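Tail spike protein gp49 (PDB 4RU4) probably acts as a lyase on the O-specific polysaccharide of Pseudomonas, degrading the host cell envelope during phage entry. Local coordinates at residues E172-S177 and T182-L187; A565-T568 and A573-G576; L318-D321 and G325-C328. One frame throughout, in Å; residues are numbered along the deposited sequence.

Interaction 1 (E172-S177 and T182-L187). With EDO (1,2-ethanediol), chain H.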
# COMPACT_ATOMS: atom_id res chain seq x y z
N GLU B 172 5.33 26.06 -5.94
CA GLU B 172 4.10 26.61 -5.37
C GLU B 172 4.51 27.67 -4.34
O GLU B 172 5.25 27.38 -3.40
CB GLU B 172 3.27 25.49 -4.74
CG GLU B 172 1.88 25.93 -4.27
CD GLU B 172 1.05 24.78 -3.69
OE1 GLU B 172 1.23 23.58 -4.07
OE2 GLU B 172 0.20 25.10 -2.82
N VAL B 173 4.05 28.90 -4.53
CA VAL B 173 4.51 30.03 -3.72
C VAL B 173 4.08 29.93 -2.24
O VAL B 173 2.90 29.71 -1.94
CB VAL B 173 4.08 31.41 -4.36
CG1 VAL B 173 4.52 32.61 -3.49
CG2 VAL B 173 4.68 31.55 -5.78
N ARG B 174 5.05 30.09 -1.34
CA ARG B 174 4.76 30.18 0.07
C ARG B 174 4.55 31.62 0.52
O ARG B 174 3.56 31.93 1.19
CB ARG B 174 5.90 29.59 0.90
CG ARG B 174 5.54 29.45 2.36
CD ARG B 174 6.61 28.70 3.13
NE ARG B 174 7.69 29.57 3.57
CZ ARG B 174 8.98 29.36 3.33
NH1 ARG B 174 9.40 28.29 2.62
NH2 ARG B 174 9.87 30.23 3.80
N ALA B 175 5.50 32.49 0.19
CA ALA B 175 5.38 33.90 0.54
C ALA B 175 6.27 34.72 -0.38
O ALA B 175 7.14 34.18 -1.05
CB ALA B 175 5.76 34.14 2.00
N VAL B 176 6.00 36.01 -0.44
CA VAL B 176 6.75 36.92 -1.30
C VAL B 176 7.17 38.09 -0.41
O VAL B 176 6.35 38.66 0.31
CB VAL B 176 5.86 37.48 -2.43
CG1 VAL B 176 6.66 38.38 -3.38
CG2 VAL B 176 5.17 36.34 -3.19
N SER B 177 8.44 38.44 -0.45
CA SER B 177 8.90 39.62 0.25
C SER B 177 9.87 40.33 -0.67
O SER B 177 10.94 39.80 -0.93
CB SER B 177 9.61 39.24 1.54
OG SER B 177 9.98 40.41 2.26
N THR B 182 9.57 32.61 -1.52
CA THR B 182 9.81 31.33 -0.89
C THR B 182 8.76 30.34 -1.39
O THR B 182 7.68 30.74 -1.81
CB THR B 182 9.81 31.41 0.67
OG1 THR B 182 8.60 32.03 1.14
CG2 THR B 182 11.03 32.23 1.19
N ILE B 183 9.08 29.06 -1.37
CA ILE B 183 8.19 28.08 -1.99
C ILE B 183 7.87 26.97 -1.00
O ILE B 183 8.55 26.81 0.03
CB ILE B 183 8.82 27.50 -3.28
CG1 ILE B 183 10.13 26.75 -2.96
CG2 ILE B 183 9.02 28.62 -4.31
CD1 ILE B 183 10.94 26.34 -4.18
N ARG B 184 6.81 26.22 -1.31
CA ARG B 184 6.27 25.27 -0.34
C ARG B 184 6.95 23.89 -0.26
O ARG B 184 6.78 23.19 0.73
CB ARG B 184 4.75 25.13 -0.54
CG ARG B 184 4.00 26.43 -0.24
CD ARG B 184 2.50 26.33 -0.53
NE ARG B 184 1.84 27.47 0.12
CZ ARG B 184 0.58 27.81 -0.09
NH1 ARG B 184 -0.14 27.10 -0.93
NH2 ARG B 184 0.03 28.83 0.55
N SER B 185 7.71 23.49 -1.29
CA SER B 185 8.51 22.27 -1.18
C SER B 185 9.88 22.45 -1.84
O SER B 185 10.03 23.27 -2.73
CB SER B 185 7.78 21.03 -1.74
OG SER B 185 7.21 21.29 -3.01
N ALA B 186 10.86 21.68 -1.40
CA ALA B 186 12.25 21.84 -1.87
C ALA B 186 12.40 21.53 -3.37
O ALA B 186 11.78 20.60 -3.89
CB ALA B 186 13.17 20.96 -1.05
N LEU B 187 13.22 22.32 -4.06
CA LEU B 187 13.52 22.06 -5.46
C LEU B 187 14.15 20.68 -5.66
O LEU B 187 15.03 20.28 -4.90
CB LEU B 187 14.48 23.12 -6.01
CG LEU B 187 13.97 24.57 -6.18
CD1 LEU B 187 15.11 25.43 -6.67
CD2 LEU B 187 12.75 24.69 -7.15
C1 EDO H . -2.17 23.48 -1.08
O1 EDO H . -1.00 22.86 -1.65
C2 EDO H . -3.41 22.69 -1.45
O2 EDO H . -3.64 22.87 -2.86
O HOH W 1 6.83 24.35 -4.26
O HOH W 2 2.03 29.90 2.27
O HOH W 3 8.87 33.34 3.70
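A classic beta bulge interrupts the hairpin formed by strands 168-177 and 180-183 in the first Ig-like domain, with Arg174 and Ala175 both facing Thr182. Arg174 N donates to Thr182 O at 2.7 Å, while Ala175 N reaches the same oxygen only weakly, at 3.4 Å. The return bond, from Thr182 N to Ala175 O, is 2.9 Å long. One residue pair further on, Val173 and Ile183 meet as an antiparallel non-hydrogen-bonded pair, and both side chains rest on Phe148 of strand 147-151. After the strand ends, Arg184 N still bonds to Glu172 O (2.9 Å), prolonging the antiparallel pairing.

The three long side chains are arranged differently. The Arg174 chain bends at chi3 (85°), which lays its guanidinium over Thr182, with Thr182 CB over one face, offset toward the rim and 3.3 Å from Arg174 NH2. Its NH1 adds a weak bond to Ile183 O, but the stronger partner of this arginine is Asp321 of the second subunit. Arg184 is instead extended from CG to NE and passes alongside Arg174 CA to reach Glu172. There NH1 forms a salt bridge to Glu172 OE2 (2.8 Å), with the oxygen in the guanidinium plane. The carboxylate and guanidinium planes lie 65° apart, and OE2 is met on its anti side. OE2 also accepts from O1 of a bound 1,2-ethanediol, probably from the crystallisation liquor. The other carboxylate oxygen, OE1, is held by Tyr252 and by Lys287 of the second subunit, whose Tyr289 makes a cation-pi contact with Arg184. Val173 O sits over one face of the Arg184 guanidinium, and at the edge of that group a water accepts from NH2 and donates to Arg174 O.

Interaction 2 (A565-T568 and A573-G576)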
# COMPACT_ATOMS: atom_id res chain seq x y z
N ALA B 565 38.60 -27.76 4.08
CA ALA B 565 38.05 -28.04 2.75
C ALA B 565 39.17 -27.83 1.74
O ALA B 565 39.80 -26.78 1.71
CB ALA B 565 36.90 -27.11 2.44
N ASN B 566 39.42 -28.82 0.90
CA ASN B 566 40.48 -28.68 -0.09
C ASN B 566 40.23 -29.65 -1.22
O ASN B 566 40.29 -30.84 -0.97
CB ASN B 566 41.86 -29.01 0.51
CG ASN B 566 43.00 -28.76 -0.48
OD1 ASN B 566 42.84 -27.99 -1.44
ND2 ASN B 566 44.16 -29.37 -0.24
N PRO B 567 39.93 -29.15 -2.44
CA PRO B 567 39.82 -27.70 -2.74
C PRO B 567 38.44 -27.11 -2.43
O PRO B 567 37.55 -27.84 -1.96
CB PRO B 567 40.02 -27.65 -4.25
CG PRO B 567 39.36 -28.97 -4.72
CD PRO B 567 39.77 -29.98 -3.66
N THR B 568 38.30 -25.80 -2.69
CA THR B 568 37.02 -25.12 -2.74
C THR B 568 36.95 -24.43 -4.09
O THR B 568 37.99 -24.16 -4.72
CB THR B 568 36.81 -24.04 -1.61
OG1 THR B 568 37.79 -23.01 -1.75
CG2 THR B 568 36.94 -24.66 -0.20
N ALA B 573 33.09 -28.01 -2.82
CA ALA B 573 34.26 -28.14 -1.96
C ALA B 573 34.49 -29.60 -1.63
O ALA B 573 33.54 -30.40 -1.61
CB ALA B 573 34.08 -27.33 -0.67
N THR B 574 35.74 -29.96 -1.36
CA THR B 574 36.03 -31.28 -0.83
C THR B 574 36.31 -31.20 0.67
O THR B 574 37.36 -30.71 1.10
CB THR B 574 37.17 -31.95 -1.57
OG1 THR B 574 36.77 -32.15 -2.92
CG2 THR B 574 37.48 -33.32 -0.96
N LEU B 575 35.35 -31.65 1.47
CA LEU B 575 35.47 -31.58 2.91
C LEU B 575 36.53 -32.59 3.31
O LEU B 575 36.66 -33.64 2.68
CB LEU B 575 34.14 -31.94 3.56
CG LEU B 575 32.92 -31.11 3.14
CD1 LEU B 575 31.71 -31.53 4.00
CD2 LEU B 575 33.20 -29.61 3.28
N GLY B 576 37.28 -32.28 4.36
CA GLY B 576 38.32 -33.19 4.80
C GLY B 576 38.52 -33.22 6.30
O GLY B 576 38.33 -32.21 6.97
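Asn566 and Pro567, joined by a cis peptide bond, share one partner, Thr574, across the hairpin of strands 562-568 and 572-578. Asn566 N donates to Thr574 O at 2.8 Å, and Thr574 N in turn gives its proton to Pro567 O at 2.9 Å. Both backbone polar atoms of Thr574 are thus bonded, N to the proline carbonyl and O to the asparagine N-H.

The side chain of Thr574 fits the corner that the chain turns here. Its OG1 lies opposite its own carbonyl carbon (chi1 -63°), facing the proline ring, and CD of Pro567 comes to 3.8 Å from that oxygen. The two side chains cross obliquely. CB of Thr574 presses on Asn566 O at 3.4 Å, with CG2 close to the same oxygen. Thr568 adopts a different rotamer, with OG1 lodged between its backbone N and carbonyl carbon (chi1 62°). This leaves CG2 to meet Ala573 CB at 3.9 Å, on the sheet face where Ala565 CB also approaches Ala573 CB. Leu575 joins that face and extends onto Val548, Leu593 and Trp595. The Asn566 side chain heads away from Thr574, and its ND2 bonds to Ser554 of the second subunit; OG1 of Thr568 likewise meets Asp552 and Arg518 of that subunit.

Between the non-hydrogen-bonded pairs Ala565-Leu575 and Thr568-Ala573 the register slips by one residue. The arrangement is a beta bulge built around a cis-proline, in an antiparallel hairpin of the C-terminal Ig-like domain.

Interaction 3 (L318-D321 and G325-C328)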
# COMPACT_ATOMS: atom_id res chain seq x y z
N LEU B 318 -5.12 -1.85 -15.34
CA LEU B 318 -4.61 -1.41 -16.63
C LEU B 318 -4.44 -2.63 -17.55
O LEU B 318 -3.95 -3.68 -17.10
CB LEU B 318 -3.25 -0.69 -16.47
CG LEU B 318 -3.16 0.39 -15.37
CD1 LEU B 318 -1.75 1.04 -15.42
CD2 LEU B 318 -4.22 1.44 -15.57
N ARG B 319 -4.83 -2.47 -18.80
CA ARG B 319 -4.63 -3.48 -19.85
C ARG B 319 -4.15 -2.83 -21.14
O ARG B 319 -4.47 -1.66 -21.41
CB ARG B 319 -5.94 -4.22 -20.15
CG ARG B 319 -6.48 -5.07 -18.99
CD ARG B 319 -7.89 -5.66 -19.36
NE ARG B 319 -8.34 -6.65 -18.37
CZ ARG B 319 -9.05 -6.36 -17.28
NH1 ARG B 319 -9.38 -5.10 -16.99
NH2 ARG B 319 -9.41 -7.34 -16.45
N ASN B 320 -3.34 -3.56 -21.91
CA ASN B 320 -2.93 -3.10 -23.22
C ASN B 320 -3.07 -4.23 -24.24
O ASN B 320 -3.55 -5.32 -23.90
CB ASN B 320 -1.51 -2.46 -23.21
CG ASN B 320 -0.37 -3.50 -23.25
OD1 ASN B 320 -0.56 -4.69 -22.95
ND2 ASN B 320 0.83 -3.05 -23.62
N ASP B 321 -2.70 -3.96 -25.49
CA ASP B 321 -2.68 -4.98 -26.53
C ASP B 321 -1.36 -5.73 -26.38
O ASP B 321 -0.28 -5.18 -26.67
CB ASP B 321 -2.73 -4.28 -27.90
CG ASP B 321 -2.69 -5.25 -29.08
OD1 ASP B 321 -2.46 -6.46 -28.88
OD2 ASP B 321 -2.87 -4.80 -30.23
N GLY B 325 3.76 -5.61 -28.14
CA GLY B 325 5.12 -5.91 -27.73
C GLY B 325 5.69 -4.92 -26.71
O GLY B 325 6.86 -5.02 -26.37
N THR B 326 4.87 -3.99 -26.21
CA THR B 326 5.39 -3.00 -25.26
C THR B 326 4.76 -3.13 -23.86
O THR B 326 3.79 -3.86 -23.67
CB THR B 326 5.26 -1.56 -25.81
OG1 THR B 326 6.01 -0.65 -24.99
CG2 THR B 326 3.80 -1.10 -25.89
N HIS B 327 5.31 -2.41 -22.89
CA HIS B 327 4.80 -2.44 -21.54
C HIS B 327 3.50 -1.67 -21.46
O HIS B 327 3.31 -0.63 -22.14
CB HIS B 327 5.83 -1.80 -20.60
CG HIS B 327 6.27 -0.44 -21.03
ND1 HIS B 327 7.34 -0.23 -21.88
CD2 HIS B 327 5.78 0.79 -20.75
CE1 HIS B 327 7.49 1.07 -22.09
NE2 HIS B 327 6.56 1.71 -21.40
N CYS B 328 2.61 -2.17 -20.61
CA CYS B 328 1.29 -1.56 -20.40
C CYS B 328 1.36 -0.32 -19.49
O CYS B 328 0.74 0.71 -19.79
CB CYS B 328 0.36 -2.59 -19.78
SG CYS B 328 -1.28 -1.91 -19.31
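Cys328 and Asn320 form the tight centre of this contact, where the loop after strand 317-320 folds back over the strand it has just left. With SG anti to its own backbone N (chi1 174°), the cysteine reaches across the strand backbone. SG lies 3.5 Å from Arg319 C and comes alongside the Leu318 side chain at CB, 3.7 Å away. Behind the sulphur, the Cys328 CB methylene packs against the amide of Asn320, at 3.7 Å from CG. The Leu318 side chain continues this apolar patch onto Val288, Ala294 and Ile295.

Asn320 takes a chi1 of 81°, which points its amide at the returning loop. ND2 donates to Thr326 O at 3.1 Å, with the acceptor close to the amide plane; seen from the threonine, the donor stands well above the carbonyl plane, 52° out of it. The same nitrogen also gives a hydrogen bond to Arg292 O, so this buried amide ties together the carbonyls of two different loops.

Toward Gly325 the packing slackens. Asn320 ND2 is still 4.2 Å from Thr326 CG2, and Asp321 O and Gly325 N are 4.3 Å apart, too far for a bond; Asp321 O is instead bonded to Ser324 OG. Here Gly325 and Thr326 are partly exposed, whereas the cysteine end is buried. The His327 side chain leaves its backbone away from the strand; its ring stacks with that of His293 and its NE2 bonds to Asp330. Arg319, also directed away from the loop, is buried against the third subunit, where it forms a salt bridge with Asp280. With strand 317-320 between the parallel strands 287-290 and 344-345, the loop folding back at its end, tied to the adjoining loop through an asparagine, is a turn of the parallel beta-helix of the pectin lyase-like domain.

Overall arrangement
Interaction 3 belongs to the beta-helix and is the buried one of the three; interactions 1 and 2 are partly buried and sit in the two Ig-like domains, each on a hairpin with a slip in register. Their chemistry differs accordingly. Interaction 1 is rich in charges, interaction 2 relies on backbone bonds and small side chains around a cis-proline, and interaction 3 combines a cysteine sulphur with a buried amide. Within one chain none touches another: the centres of interactions 1 and 3 are 39 Å apart. Across the trimer, however, these two meet, because Arg174 pairs with Asp321, and Ser185 with Arg319, of a neighbouring subunit. Interaction 2 also faces a second subunit.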